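Local coordinates for galactose-binding like protein (Bacteroides thetaiotaomicron, PDB 7M1A) that probably binds glycans as a SusE-like protein of a gut bacterium, may also have degradative capacity, and carries a calcium ion in its galactose-binding-like domain, at residues W94-E99 with W106-K111. Residues are numbered along the deposited sequence; the frame is centred on the assembly and turned at random.
Sequences WGCATE and WDQWVK
Where antiparallel strands 88-96 and 110-116 of the galactose-binding-like beta-sandwich part into a connecting loop, Gly95 and Val110 form the terminal hydrogen-bonded pair, Gly95 N to Val110 O and Val110 N to Gly95 O both 2.9 Å. Trp94 and Lys111 form the adjoining non-hydrogen-bonded pair, and the Trp94 indole lies between Lys111 and Trp106. Lys111 CB sits 3.6 Å from the centroid of the Trp94 six-membered ring, a CH-pi contact over the face, while NZ pairs with Asp114. Over the opposite face comes the edge of Trp106, whose CZ3 reaches Trp94 CG at 3.5 Å in an edge-to-face pair with planes at 52°. A type I turn from Trp106 to Trp109 brings the edge of the Trp109 ring against the Gly95 backbone, CE3 3.4 Å from Gly95 C. Strand 151-158 adds Arg155, cation-pi to Trp106, and Tyr153, against Trp109. Past the end of strand 88-96, Gln108 NE2 donates to Glu99 O at 3.0 Å, from above the carbonyl plane, and to a water that also accepts from Thr98 N, while OE1 accepts from Asn101 N. With SG set between the backbone N and the carbonyl carbon (chi1 62°), Cys96 makes a sulfur-aromatic contact over the Trp109 face, SG 3.6 Å from the six-membered ring centroid.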
# COMPACT_ATOMS: atom_id res chain seq x y z
N TRP A 94 -12.43 1.38 -13.44
CA TRP A 94 -13.27 0.19 -13.25
C TRP A 94 -13.64 0.13 -11.76
O TRP A 94 -12.94 0.68 -10.88
CB TRP A 94 -12.56 -1.14 -13.62
CG TRP A 94 -12.22 -1.29 -15.05
CD1 TRP A 94 -11.41 -0.48 -15.83
CD2 TRP A 94 -12.72 -2.31 -15.93
NE1 TRP A 94 -11.25 -1.06 -17.12
CE2 TRP A 94 -12.10 -2.15 -17.19
CE3 TRP A 94 -13.69 -3.30 -15.74
CZ2 TRP A 94 -12.42 -3.02 -18.26
CZ3 TRP A 94 -13.96 -4.21 -16.77
CH2 TRP A 94 -13.31 -4.06 -18.01
N GLY A 95 -14.76 -0.52 -11.43
CA GLY A 95 -15.17 -0.62 -10.05
C GLY A 95 -15.89 -1.92 -9.74
O GLY A 95 -16.25 -2.72 -10.66
N CYS A 96 -15.94 -2.26 -8.44
CA CYS A 96 -16.82 -3.34 -7.98
C CYS A 96 -17.29 -3.03 -6.58
O CYS A 96 -16.82 -2.12 -5.93
CB CYS A 96 -16.17 -4.73 -8.09
SG CYS A 96 -14.69 -4.94 -7.05
N ALA A 97 -18.28 -3.82 -6.11
CA ALA A 97 -18.95 -3.57 -4.87
C ALA A 97 -18.51 -4.50 -3.75
O ALA A 97 -18.81 -4.18 -2.58
CB ALA A 97 -20.47 -3.66 -4.97
N THR A 98 -17.97 -5.67 -4.09
CA THR A 98 -17.63 -6.62 -3.02
C THR A 98 -16.12 -6.92 -3.09
O THR A 98 -15.43 -6.62 -4.09
CB THR A 98 -18.45 -7.91 -3.11
OG1 THR A 98 -18.13 -8.73 -4.23
CG2 THR A 98 -19.97 -7.70 -3.03
N GLU A 99 -15.60 -7.55 -2.00
CA GLU A 99 -14.17 -7.69 -1.87
C GLU A 99 -13.51 -8.16 -3.15
O GLU A 99 -13.84 -9.26 -3.70
CB GLU A 99 -13.92 -8.78 -0.82
CG GLU A 99 -12.48 -8.79 -0.35
CD GLU A 99 -12.06 -7.49 0.37
OE1 GLU A 99 -12.75 -7.10 1.34
OE2 GLU A 99 -11.07 -6.89 -0.05
N TRP A 106 -10.11 -9.79 -13.74
CA TRP A 106 -11.10 -8.76 -14.09
C TRP A 106 -12.56 -9.22 -13.94
O TRP A 106 -13.51 -8.45 -14.12
CB TRP A 106 -10.83 -8.25 -15.50
CG TRP A 106 -9.60 -7.42 -15.62
CD1 TRP A 106 -8.34 -7.80 -16.03
CD2 TRP A 106 -9.47 -6.07 -15.16
NE1 TRP A 106 -7.47 -6.72 -15.94
CE2 TRP A 106 -8.16 -5.65 -15.46
CE3 TRP A 106 -10.41 -5.15 -14.70
CZ2 TRP A 106 -7.73 -4.35 -15.21
CZ3 TRP A 106 -9.97 -3.85 -14.48
CH2 TRP A 106 -8.67 -3.47 -14.73
N ASP A 107 -12.78 -10.51 -13.73
CA ASP A 107 -14.10 -11.06 -13.82
C ASP A 107 -15.17 -10.27 -13.07
O ASP A 107 -16.30 -10.16 -13.57
CB ASP A 107 -14.12 -12.54 -13.37
CG ASP A 107 -13.44 -13.48 -14.36
OD1 ASP A 107 -13.25 -13.11 -15.55
OD2 ASP A 107 -13.20 -14.63 -13.97
N GLN A 108 -14.93 -9.88 -11.79
CA GLN A 108 -15.96 -9.29 -10.98
C GLN A 108 -16.15 -7.77 -11.29
O GLN A 108 -17.02 -7.14 -10.67
CB GLN A 108 -15.74 -9.45 -9.47
CG GLN A 108 -14.70 -8.51 -8.90
CD GLN A 108 -14.13 -9.08 -7.62
OE1 GLN A 108 -13.16 -9.83 -7.67
NE2 GLN A 108 -14.77 -8.74 -6.50
N TRP A 109 -15.23 -7.13 -12.07
CA TRP A 109 -15.13 -5.63 -12.21
C TRP A 109 -16.01 -5.18 -13.37
O TRP A 109 -16.15 -5.89 -14.40
CB TRP A 109 -13.65 -5.30 -12.45
CG TRP A 109 -12.77 -5.62 -11.27
CD1 TRP A 109 -12.14 -6.79 -11.04
CD2 TRP A 109 -12.42 -4.70 -10.25
NE1 TRP A 109 -11.43 -6.68 -9.84
CE2 TRP A 109 -11.56 -5.38 -9.36
CE3 TRP A 109 -12.78 -3.34 -10.02
CZ2 TRP A 109 -11.01 -4.75 -8.24
CZ3 TRP A 109 -12.22 -2.73 -8.91
CH2 TRP A 109 -11.38 -3.44 -8.03
N VAL A 110 -16.49 -3.92 -13.25
CA VAL A 110 -17.27 -3.30 -14.27
C VAL A 110 -16.56 -2.02 -14.69
O VAL A 110 -16.01 -1.28 -13.88
CB VAL A 110 -18.71 -3.08 -13.75
CG1 VAL A 110 -19.57 -2.29 -14.73
CG2 VAL A 110 -19.39 -4.44 -13.58
N LYS A 111 -16.56 -1.74 -15.99
CA LYS A 111 -15.86 -0.56 -16.51
C LYS A 111 -16.80 0.65 -16.36
O LYS A 111 -17.91 0.64 -16.84
CB LYS A 111 -15.44 -0.71 -17.98
CG LYS A 111 -14.63 0.51 -18.47
CD LYS A 111 -14.00 0.30 -19.85
CE LYS A 111 -15.03 0.12 -20.94
NZ LYS A 111 -14.35 0.07 -22.23
O HOH W 1 -17.50 -7.38 -6.52